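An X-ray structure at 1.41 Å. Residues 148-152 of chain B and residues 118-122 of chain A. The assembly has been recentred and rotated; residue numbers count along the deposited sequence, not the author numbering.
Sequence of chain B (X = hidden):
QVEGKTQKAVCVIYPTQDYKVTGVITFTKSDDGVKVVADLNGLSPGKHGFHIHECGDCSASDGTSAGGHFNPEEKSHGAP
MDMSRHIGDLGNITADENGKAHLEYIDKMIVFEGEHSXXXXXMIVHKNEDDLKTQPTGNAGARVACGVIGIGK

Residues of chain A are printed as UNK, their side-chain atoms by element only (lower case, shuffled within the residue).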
# COMPACT_ATOMS: atom_id res chain seq x y z
N VAL B 148 1.11 -2.57 2.16
CA VAL B 148 1.57 -2.33 0.77
C VAL B 148 2.64 -1.24 0.80
O VAL B 148 2.49 -0.24 1.53
CB VAL B 148 0.40 -1.99 -0.16
CG1 VAL B 148 0.88 -1.65 -1.56
CG2 VAL B 148 -0.59 -3.15 -0.20
N ILE B 149 3.71 -1.45 0.04
CA ILE B 149 4.87 -0.53 -0.01
C ILE B 149 4.55 0.60 -0.99
O ILE B 149 4.34 0.33 -2.20
CB ILE B 149 6.14 -1.29 -0.40
CG1 ILE B 149 6.39 -2.44 0.58
CG2 ILE B 149 7.33 -0.36 -0.51
CD1 ILE B 149 7.45 -3.43 0.13
N GLY B 150 4.53 1.83 -0.48
CA GLY B 150 4.17 3.00 -1.27
C GLY B 150 5.33 3.94 -1.45
O GLY B 150 6.36 3.83 -0.74
N ILE B 151 5.17 4.86 -2.40
CA ILE B 151 6.16 5.91 -2.73
C ILE B 151 6.10 7.00 -1.65
O ILE B 151 5.01 7.56 -1.42
CB ILE B 151 5.87 6.44 -4.14
CG1 ILE B 151 6.06 5.35 -5.18
CG2 ILE B 151 6.72 7.67 -4.44
CD1 ILE B 151 5.47 5.69 -6.53
N GLY B 152 7.25 7.29 -1.05
CA GLY B 152 7.39 8.36 -0.05
C GLY B 152 8.02 9.60 -0.65
O GLY B 152 8.54 9.53 -1.81
N UNK A 118 -0.31 4.38 -11.16
CA UNK A 118 -0.93 4.60 -9.82
C UNK A 118 -0.35 3.63 -8.80
O UNK A 118 -0.69 3.76 -7.61
c UNK A 118 -2.93 3.09 -10.25
c UNK A 118 -2.99 5.57 -10.85
c UNK A 118 -4.40 2.89 -10.03
c UNK A 118 -2.46 4.51 -9.90
N UNK A 119 0.50 2.69 -9.22
CA UNK A 119 1.06 1.70 -8.26
C UNK A 119 1.95 2.43 -7.26
O UNK A 119 2.84 3.19 -7.66
c UNK A 119 2.49 -0.34 -7.99
c UNK A 119 1.83 0.58 -8.99
c UNK A 119 0.96 -0.18 -9.99
c UNK A 119 -0.27 -0.82 -9.41
N UNK A 120 1.72 2.19 -5.97
CA UNK A 120 2.49 2.80 -4.88
C UNK A 120 2.01 4.19 -4.52
O UNK A 120 2.61 4.81 -3.64
N UNK A 121 0.94 4.67 -5.16
CA UNK A 121 0.29 5.93 -4.76
C UNK A 121 -0.74 5.59 -3.68
O UNK A 121 -0.91 4.40 -3.35
n UNK A 121 4.01 9.49 -6.96
n UNK A 121 2.78 7.77 -7.85
c UNK A 121 0.64 6.84 -7.13
n UNK A 121 4.67 8.50 -8.92
c UNK A 121 3.82 8.59 -7.90
c UNK A 121 1.79 7.74 -6.78
c UNK A 121 -0.33 6.63 -5.97
N UNK A 122 -1.41 6.58 -3.13
CA UNK A 122 -2.42 6.38 -2.08
C UNK A 122 -3.82 6.65 -2.61
O UNK A 122 -4.00 7.49 -3.49
o UNK A 122 -1.97 8.59 -1.27
c UNK A 122 -2.14 7.23 -0.89

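Position 118 of chain A carries four side-chain carbons and no heteroatom. The carbon bonded to CA forks at once into two arms, one of a single carbon and the other of two. The CA-to-CB bond points away from chain B, and no side-chain atom comes within contact distance of the other stretch. A fork at CB with arms of unequal length is the mark of isoleucine, and the residue is Ile118(A). The contribution of Ile118(A) is made through its backbone, as the first residue of a type II beta turn that runs to position 121.

Position 119 has the same composition: four carbons, forked at the first, with one arm two carbons long. Its side chain does not touch the chain B stretch, but the backbone comes closer, the carbonyl O of position 119 lying 3.8 Å from CD1 of Ile151(B). This too is isoleucine, Ile119(A). Its chi1 and chi2 are both m, whereas Ile118(A) has p and t. Its CA-to-CB bond points sideways, and the nearest side-chain atom, CG2 of Ile119(A), stays 6.1 Å from O of Ile149(B).

At position 120 there are backbone atoms alone, with nothing beyond CA. This bare CA sits 4.0 Å from CA of Gly150(B), the nearest CA-CA pair across the two stretches. The residue is glycine, Gly120(A). Its phi/psi of 83/3 suits the third place of a type II turn, and the positive phi by itself favours glycine. The packing points the same way: an ideal CB built here would point toward chain B and lie 3.2 Å from CG1 of Ile151(B), a tight approach.

Position 121 bears a long side chain of three carbons, a nitrogen, and then a carbon carrying two further nitrogens. Although CA-to-CB points away from chain B, the end of the side chain comes nearer, bringing the carbon that bears the two terminal nitrogens to 3.6 Å from CD1 of Ile151(B). This terminal group is a guanidinium, which identifies arginine, Arg121(A), and the carbon as CZ. The methyl of Ile151(B) lies over one face of the guanidinium, while NH1 is hydrogen-bonded elsewhere in the structure. The backbone N of Arg121(A) donates to O of Ile118(A) at 3.1 Å, closing the turn.

Position 122 has one carbon followed by one oxygen and makes no contact with the chain B stretch. This is the hydroxymethyl group of serine. Ser122(A) has a p rotamer; its OG is hydrogen-bonded elsewhere in the structure.

The contact joins one directional bond to close packing. The turn presents the carbonyl of Gly120(A) to the backbone of chain B, where N of Ile151(B) donates to O of Gly120(A) at 2.8 Å. With an N-H...O angle of 171°, this bond is nearly linear. The same oxygen lies 3.4 Å from CA of Gly150(B), where an ideal CB would be only 3.2 Å from it. Around this anchor, the side chain of Ile151(B) reaches from the turn backbone to the guanidinium of Arg121(A), its CA-to-CB bond pointing toward chain A. Ile151(B) contributes 77 Å² of the 206 Å² buried, the largest share of any residue.

Chain A, residues 118-122: IIGRS
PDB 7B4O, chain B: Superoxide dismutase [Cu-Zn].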